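Local coordinates for Lmo0135 protein (PDB 5ISU) that probably binds peptides outside the cell as the substrate-binding component of an ABC transporter, at residues 41-46 / 209-214; 215-220 / 233-238. All coordinates share one frame; numbering follows the deposited sequence.

Interaction 1: residues 41-46 / 209-214; sequences TLTIQQ and VTFRIT
Ile44 and Phe211 carry the centre of this contact, in a CH-pi arrangement. The CG1 methylene of Ile44 stands over one face of the Phe211 ring, 3.9 Å from the ring centroid and only 11° off the normal. It therefore presses on the middle of the pi system rather than on its rim. Two torsions make this possible: CG1 of Ile44 lies beside its own backbone N and anti to the carbonyl carbon (chi1 -63°), while chi2 of Phe211, -89°, turns the ring so that a face meets the isoleucine. The two side chains run past one another in opposite directions.

Plain van der Waals contact completes the joint. Thr43 approaches the ring obliquely with its methyl group, CG2 lying 3.7 Å from Phe211 CE1, and the carbonyl oxygen Thr43 O is 4.1 Å from Phe211 CZ. The threonine hydroxyl takes no part in the packing, since OG1 bonds to Arg39 O one turn back in the same helix, and this leaves CG2 as the branch that meets the ring. No hydrogen bond crosses between the segments; all three contributing residues are buried, and together the two sides hide 150 Å².

The surroundings extend this apolar layer. Phe211 also touches Ile22 and Val24 of strand 19-24 and Leu193 of strand 190-195, and Ile44 reaches Val191 of the latter. Backbone bonds from Thr210 and Arg212 to strand 19-24, and from Val209 and Phe211 to strand 190-195, hold strand 208-213 between these neighbours. The arrangement is a helix laid against a four-stranded mixed sheet, here inside an alpha/beta lobe of a family 5 extracellular solute-binding protein.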
ATOM      1  N   THR A  41      12.071   2.313   2.908  1.00 39.15           N
ATOM      2  CA  THR A  41      12.128   2.337   4.358  1.00 39.87           C
ATOM      3  C   THR A  41      11.269   1.223   4.948  1.00 36.89           C
ATOM      4  O   THR A  41      11.667   0.574   5.925  1.00 39.33           O
ATOM      5  CB  THR A  41      11.653   3.696   4.941  1.00 43.13           C
ATOM      6  OG1 THR A  41      12.366   4.768   4.331  1.00 48.78           O
ATOM      7  CG2 THR A  41      11.885   3.762   6.416  1.00 44.44           C
ATOM      8  N   LEU A  42      10.090   1.015   4.374  1.00 34.87           N
ATOM      9  CA  LEU A  42       9.198  -0.036   4.870  1.00 35.02           C
ATOM     10  C   LEU A  42       9.803  -1.419   4.657  1.00 34.64           C
ATOM     11  O   LEU A  42       9.623  -2.311   5.478  1.00 35.91           O
ATOM     12  CB  LEU A  42       7.805   0.052   4.205  1.00 36.39           C
ATOM     13  CG  LEU A  42       6.891   1.169   4.718  1.00 37.86           C
ATOM     14  CD1 LEU A  42       5.638   1.362   3.866  1.00 39.31           C
ATOM     15  CD2 LEU A  42       6.500   0.914   6.167  1.00 36.11           C
ATOM     16  N   THR A  43      10.510  -1.586   3.543  1.00 35.79           N
ATOM     17  CA  THR A  43      11.131  -2.854   3.210  1.00 35.91           C
ATOM     18  C   THR A  43      12.192  -3.184   4.258  1.00 36.46           C
ATOM     19  O   THR A  43      12.266  -4.311   4.739  1.00 34.56           O
ATOM     20  CB  THR A  43      11.766  -2.790   1.799  1.00 38.14           C
ATOM     21  OG1 THR A  43      10.756  -2.518   0.833  1.00 37.21           O
ATOM     22  CG2 THR A  43      12.459  -4.101   1.421  1.00 37.91           C
ATOM     23  N   ILE A  44      12.974  -2.176   4.645  1.00 38.49           N
ATOM     24  CA  ILE A  44      14.034  -2.368   5.640  1.00 40.41           C
ATOM     25  C   ILE A  44      13.422  -2.552   7.031  1.00 39.95           C
ATOM     26  O   ILE A  44      13.831  -3.455   7.793  1.00 39.80           O
ATOM     27  CB  ILE A  44      15.091  -1.241   5.570  1.00 43.12           C
ATOM     28  CG1 ILE A  44      15.772  -1.298   4.197  1.00 45.71           C
ATOM     29  CG2 ILE A  44      16.118  -1.394   6.683  1.00 43.54           C
ATOM     30  CD1 ILE A  44      16.788  -0.220   3.935  1.00 49.62           C
ATOM     31  N   GLN A  45      12.398  -1.764   7.330  1.00 38.84           N
ATOM     32  CA  GLN A  45      11.702  -1.880   8.617  1.00 38.47           C
ATOM     33  C   GLN A  45      11.132  -3.281   8.874  1.00 38.05           C
ATOM     34  O   GLN A  45      11.155  -3.769   9.999  1.00 36.56           O
ATOM     35  CB  GLN A  45      10.586  -0.851   8.674  1.00 39.76           C
ATOM     36  CG  GLN A  45       9.555  -1.095   9.758  1.00 42.25           C
ATOM     37  CD  GLN A  45       8.489  -0.020   9.751  1.00 44.10           C
ATOM     38  OE1 GLN A  45       8.807   1.155   9.827  1.00 46.50           O
ATOM     39  NE2 GLN A  45       7.229  -0.418   9.660  1.00 44.33           N
ATOM     40  N   GLN A  46      10.627  -3.923   7.825  1.00 38.04           N
ATOM     41  CA  GLN A  46      10.042  -5.259   7.951  1.00 37.00           C
ATOM     42  C   GLN A  46      11.066  -6.259   8.485  1.00 36.98           C
ATOM     43  O   GLN A  46      10.717  -7.205   9.177  1.00 38.25           O
ATOM     44  CB  GLN A  46       9.536  -5.745   6.596  1.00 37.12           C
ATOM     45  CG  GLN A  46       8.667  -6.983   6.657  1.00 37.49           C
ATOM     46  CD  GLN A  46       7.346  -6.719   7.337  1.00 35.40           C
ATOM     47  OE1 GLN A  46       6.919  -5.570   7.468  1.00 36.11           O
ATOM     48  NE2 GLN A  46       6.675  -7.777   7.740  1.00 33.18           N
ATOM     49  N   VAL A 209      22.086 -10.059   6.097  1.00 48.19           N
ATOM     50  CA  VAL A 209      21.225  -9.534   5.040  1.00 44.91           C
ATOM     51  C   VAL A 209      21.694  -8.132   4.730  1.00 45.95           C
ATOM     52  O   VAL A 209      21.854  -7.314   5.630  1.00 46.48           O
ATOM     53  CB  VAL A 209      19.742  -9.522   5.428  1.00 44.84           C
ATOM     54  CG1 VAL A 209      18.906  -8.830   4.358  1.00 44.02           C
ATOM     55  CG2 VAL A 209      19.227 -10.938   5.632  1.00 44.68           C
ATOM     56  N   THR A 210      21.928  -7.867   3.452  1.00 46.22           N
ATOM     57  CA  THR A 210      22.394  -6.573   3.011  1.00 48.24           C
ATOM     58  C   THR A 210      21.398  -6.054   2.009  1.00 46.14           C
ATOM     59  O   THR A 210      20.975  -6.799   1.125  1.00 44.10           O
ATOM     60  CB  THR A 210      23.767  -6.684   2.313  1.00 52.33           C
ATOM     61  OG1 THR A 210      24.716  -7.268   3.205  1.00 55.01           O
ATOM     62  CG2 THR A 210      24.288  -5.305   1.855  1.00 55.55           C
ATOM     63  N   PHE A 211      20.980  -4.802   2.175  1.00 44.16           N
ATOM     64  CA  PHE A 211      20.091  -4.158   1.208  1.00 43.82           C
ATOM     65  C   PHE A 211      20.988  -3.311   0.336  1.00 44.68           C
ATOM     66  O   PHE A 211      21.549  -2.327   0.814  1.00 44.47           O
ATOM     67  CB  PHE A 211      19.019  -3.303   1.885  1.00 42.33           C
ATOM     68  CG  PHE A 211      17.956  -4.116   2.568  1.00 41.24           C
ATOM     69  CD1 PHE A 211      16.821  -4.521   1.871  1.00 40.94           C
ATOM     70  CD2 PHE A 211      18.097  -4.501   3.888  1.00 40.69           C
ATOM     71  CE1 PHE A 211      15.839  -5.274   2.483  1.00 40.25           C
ATOM     72  CE2 PHE A 211      17.123  -5.275   4.508  1.00 38.75           C
ATOM     73  CZ  PHE A 211      15.990  -5.647   3.812  1.00 39.79           C
ATOM     74  N   ARG A 212      21.134  -3.727  -0.927  1.00 44.75           N
ATOM     75  CA  ARG A 212      21.996  -3.052  -1.918  1.00 48.08           C
ATOM     76  C   ARG A 212      21.230  -2.030  -2.758  1.00 47.29           C
ATOM     77  O   ARG A 212      20.302  -2.377  -3.470  1.00 48.62           O
ATOM     78  CB  ARG A 212      22.629  -4.112  -2.830  1.00 49.35           C
ATOM     79  CG  ARG A 212      23.431  -3.613  -4.021  1.00 52.74           C
ATOM     80  CD  ARG A 212      24.602  -2.733  -3.635  1.00 57.04           C
ATOM     81  NE  ARG A 212      25.620  -3.430  -2.847  1.00 58.24           N
ATOM     82  CZ  ARG A 212      26.739  -2.854  -2.400  1.00 62.82           C
ATOM     83  NH1 ARG A 212      26.999  -1.567  -2.657  1.00 62.02           N
ATOM     84  NH2 ARG A 212      27.608  -3.565  -1.682  1.00 64.19           N
ATOM     85  N   ILE A 213      21.678  -0.786  -2.720  1.00 50.86           N
ATOM     86  CA  ILE A 213      21.020   0.308  -3.425  1.00 52.57           C
ATOM     87  C   ILE A 213      21.506   0.476  -4.873  1.00 55.00           C
ATOM     88  O   ILE A 213      22.578   0.995  -5.088  1.00 53.17           O
ATOM     89  CB  ILE A 213      21.245   1.633  -2.651  1.00 53.06           C
ATOM     90  CG1 ILE A 213      20.774   1.486  -1.201  1.00 51.59           C
ATOM     91  CG2 ILE A 213      20.526   2.789  -3.342  1.00 52.38           C
ATOM     92  CD1 ILE A 213      21.030   2.698  -0.332  1.00 54.20           C
ATOM     93  N   THR A 214      20.709   0.038  -5.854  1.00 58.82           N
ATOM     94  CA  THR A 214      21.055   0.193  -7.282  1.00 65.79           C
ATOM     95  C   THR A 214      19.799   0.611  -8.058  1.00 70.33           C
ATOM     96  O   THR A 214      18.831  -0.162  -8.189  1.00 69.54           O
ATOM     97  CB  THR A 214      21.690  -1.077  -7.916  1.00 69.73           C
ATOM     98  OG1 THR A 214      22.767  -1.553  -7.094  1.00 73.18           O
ATOM     99  CG2 THR A 214      22.243  -0.776  -9.348  1.00 69.11           C
TER

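Interaction 2: residues 215-220 / 233-238; sequences KDQNAA and SIQPSD
Gln217, in the first turn of helix 217-225, starts toward the loop 233-238 and, bent at chi2, meets Gln235 there, the two side chains crossing at about a right angle. Their amide planes are 80° apart, so they do not stack. The end of Gln217 instead approaches the aliphatic CG of Gln235 and the backbone carbonyl oxygen of Ser233. Both glutamines place CG beside the backbone N, and the bend at chi2 turns the end of each chain aside from its first bonds. Which end of the Gln217 amide is oxygen and which nitrogen is uncertain.

Asp238 points at the root of the same glutamine rather than at its amide: Asp238 OD2 lies 4.3 Å from Gln217 CB. The other carboxylate oxygen, OD1, forms a salt bridge with Lys241, and the aspartate also packs against Asn221, further along helix 217-225. On its own side Asp238 N bonds to Gln235 O over 2.9 Å, a turn that brings both residues to face the helix.

The start of that helix is fixed separately. Asp216 is its N-cap, with OD1 accepting from Ala219 N at 2.9 Å and 162° through the lone pair anti to the second oxygen.

Although nearly every participant is polar, no hydrogen bond or salt bridge is assigned between the segments. A backbone bond between Ile234 and Val471 ties the loop to strand 462-475. With 137 Å² buried, the joint is consistent with a loose van der Waals contact, the role of the Gln217 amide remaining undecided.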
ATOM      1  N   LYS A 215      19.863   1.837  -8.583  1.00 72.80           N
ATOM      2  CA  LYS A 215      18.786   2.501  -9.320  1.00 72.99           C
ATOM      3  C   LYS A 215      18.562   1.952 -10.744  1.00 70.40           C
ATOM      4  O   LYS A 215      17.456   1.522 -11.079  1.00 69.69           O
ATOM      5  CB  LYS A 215      19.137   3.994  -9.370  1.00 80.46           C
ATOM      6  CG  LYS A 215      18.051   4.946  -9.840  1.00 88.29           C
ATOM      7  CD  LYS A 215      18.519   6.383  -9.612  1.00 92.41           C
ATOM      8  CE  LYS A 215      17.476   7.413 -10.004  1.00 95.23           C
ATOM      9  NZ  LYS A 215      17.205   7.411 -11.464  1.00 97.55           N
ATOM     10  N   ASP A 216      19.611   1.946 -11.565  1.00 67.34           N
ATOM     11  CA  ASP A 216      19.507   1.457 -12.956  1.00 66.72           C
ATOM     12  C   ASP A 216      19.127  -0.034 -13.014  1.00 61.95           C
ATOM     13  O   ASP A 216      19.874  -0.896 -12.541  1.00 61.27           O
ATOM     14  CB  ASP A 216      20.814   1.728 -13.713  1.00 68.97           C
ATOM     15  CG  ASP A 216      20.697   1.465 -15.215  1.00 72.93           C
ATOM     16  OD1 ASP A 216      20.762   0.288 -15.632  1.00 72.71           O
ATOM     17  OD2 ASP A 216      20.604   2.451 -15.984  1.00 72.68           O
ATOM     18  N   GLN A 217      17.967  -0.326 -13.599  1.00 57.60           N
ATOM     19  CA  GLN A 217      17.469  -1.712 -13.686  1.00 56.54           C
ATOM     20  C   GLN A 217      18.287  -2.620 -14.607  1.00 52.14           C
ATOM     21  O   GLN A 217      18.431  -3.797 -14.308  1.00 49.54           O
ATOM     22  CB  GLN A 217      15.978  -1.745 -14.059  1.00 56.95           C
ATOM     23  CG  GLN A 217      15.090  -1.198 -12.944  1.00 58.91           C
ATOM     24  CD  GLN A 217      15.034  -2.120 -11.727  1.00 57.48           C
ATOM     25  OE1 GLN A 217      15.720  -1.890 -10.719  1.00 54.75           O
ATOM     26  NE2 GLN A 217      14.261  -3.201 -11.842  1.00 55.91           N
ATOM     27  N   ASN A 218      18.806  -2.095 -15.718  1.00 51.52           N
ATOM     28  CA  ASN A 218      19.666  -2.925 -16.586  1.00 52.94           C
ATOM     29  C   ASN A 218      20.890  -3.372 -15.780  1.00 51.09           C
ATOM     30  O   ASN A 218      21.225  -4.554 -15.774  1.00 48.54           O
ATOM     31  CB  ASN A 218      20.061  -2.223 -17.895  1.00 55.48           C
ATOM     32  CG  ASN A 218      18.983  -2.322 -18.979  1.00 56.74           C
ATOM     33  OD1 ASN A 218      18.077  -3.153 -18.906  1.00 59.73           O
ATOM     34  ND2 ASN A 218      19.109  -1.508 -20.007  1.00 56.87           N
ATOM     35  N   ALA A 219      21.481  -2.437 -15.036  1.00 49.40           N
ATOM     36  CA  ALA A 219      22.615  -2.735 -14.181  1.00 50.00           C
ATOM     37  C   ALA A 219      22.223  -3.651 -13.019  1.00 48.07           C
ATOM     38  O   ALA A 219      22.968  -4.573 -12.653  1.00 49.74           O
ATOM     39  CB  ALA A 219      23.211  -1.448 -13.639  1.00 51.77           C
ATOM     40  N   ALA A 220      21.067  -3.399 -12.431  1.00 46.16           N
ATOM     41  CA  ALA A 220      20.626  -4.200 -11.289  1.00 46.55           C
ATOM     42  C   ALA A 220      20.369  -5.649 -11.697  1.00 45.57           C
ATOM     43  O   ALA A 220      20.728  -6.565 -10.970  1.00 46.18           O
ATOM     44  CB  ALA A 220      19.379  -3.594 -10.655  1.00 46.44           C
ATOM     45  N   SER A 233      12.949  -6.918  -6.834  1.00 40.11           N
ATOM     46  CA  SER A 233      11.740  -6.725  -7.605  1.00 40.30           C
ATOM     47  C   SER A 233      12.120  -6.545  -9.081  1.00 39.67           C
ATOM     48  O   SER A 233      13.146  -5.945  -9.399  1.00 37.06           O
ATOM     49  CB  SER A 233      11.020  -5.481  -7.118  1.00 41.80           C
ATOM     50  OG  SER A 233      10.683  -5.640  -5.745  1.00 44.61           O
ATOM     51  N   ILE A 234      11.265  -7.054  -9.964  1.00 40.06           N
ATOM     52  CA  ILE A 234      11.455  -7.011 -11.400  1.00 43.28           C
ATOM     53  C   ILE A 234      10.255  -6.319 -12.047  1.00 45.94           C
ATOM     54  O   ILE A 234       9.130  -6.489 -11.601  1.00 45.08           O
ATOM     55  CB  ILE A 234      11.532  -8.456 -11.977  1.00 46.23           C
ATOM     56  CG1 ILE A 234      12.582  -9.291 -11.245  1.00 48.65           C
ATOM     57  CG2 ILE A 234      11.815  -8.455 -13.474  1.00 51.56           C
ATOM     58  CD1 ILE A 234      13.976  -8.698 -11.246  1.00 47.19           C
ATOM     59  N   GLN A 235      10.499  -5.526 -13.088  1.00 48.65           N
ATOM     60  CA  GLN A 235       9.416  -4.901 -13.827  1.00 51.50           C
ATOM     61  C   GLN A 235       8.910  -5.947 -14.823  1.00 54.15           C
ATOM     62  O   GLN A 235       9.696  -6.785 -15.301  1.00 53.64           O
ATOM     63  CB  GLN A 235       9.897  -3.639 -14.533  1.00 55.49           C
ATOM     64  CG  GLN A 235      10.492  -2.631 -13.569  1.00 58.17           C
ATOM     65  CD  GLN A 235       9.531  -2.306 -12.443  1.00 62.85           C
ATOM     66  OE1 GLN A 235       9.758  -2.682 -11.290  1.00 65.60           O
ATOM     67  NE2 GLN A 235       8.402  -1.701 -12.788  1.00 67.17           N
ATOM     68  N   PRO A 236       7.595  -5.950 -15.107  1.00 53.10           N
ATOM     69  CA  PRO A 236       7.022  -6.929 -16.037  1.00 52.92           C
ATOM     70  C   PRO A 236       7.790  -7.107 -17.361  1.00 52.86           C
ATOM     71  O   PRO A 236       8.008  -8.243 -17.798  1.00 51.31           O
ATOM     72  CB  PRO A 236       5.632  -6.363 -16.299  1.00 55.04           C
ATOM     73  CG  PRO A 236       5.271  -5.680 -15.027  1.00 55.25           C
ATOM     74  CD  PRO A 236       6.547  -5.157 -14.438  1.00 54.51           C
ATOM     75  N   SER A 237       8.205  -5.989 -17.962  1.00 53.34           N
ATOM     76  CA  SER A 237       8.926  -5.989 -19.236  1.00 55.97           C
ATOM     77  C   SER A 237      10.310  -6.650 -19.144  1.00 56.46           C
ATOM     78  O   SER A 237      10.863  -7.059 -20.157  1.00 58.85           O
ATOM     79  CB  SER A 237       9.047  -4.551 -19.790  1.00 57.68           C
ATOM     80  OG  SER A 237       9.748  -3.691 -18.891  1.00 55.24           O
ATOM     81  N   ASP A 238      10.858  -6.770 -17.936  1.00 53.86           N
ATOM     82  CA  ASP A 238      12.161  -7.409 -17.765  1.00 54.29           C
ATOM     83  C   ASP A 238      12.089  -8.886 -17.371  1.00 52.40           C
ATOM     84  O   ASP A 238      13.118  -9.563 -17.362  1.00 49.78           O
ATOM     85  CB  ASP A 238      12.992  -6.644 -16.725  1.00 56.09           C
ATOM     86  CG  ASP A 238      13.368  -5.228 -17.189  1.00 61.02           C
ATOM     87  OD1 ASP A 238      13.656  -5.038 -18.399  1.00 62.66           O
ATOM     88  OD2 ASP A 238      13.415  -4.314 -16.328  1.00 62.67           O
TER

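Overall arrangement
Interactions 1 and 2 follow one another along the chain, the first closing before the second opens, with centres 16 Å apart. Strand 208-213, which ends within the segment 209-214, leads directly into helix 217-225, and the two sites touch where Thr214 CG2 packs 4.2 Å from Ala220 N. Interaction 1 ties two distant parts of the sequence, helix 39-48 and the four-stranded mixed sheet. Interaction 2 is local, joining the start of helix 217-225 to the loop after strand 231-233, which pairs with strand 462-475 in a larger sheet. The chain thus passes from a buried helix-sheet layer to a more exposed helix-loop joint bordering a second sheet.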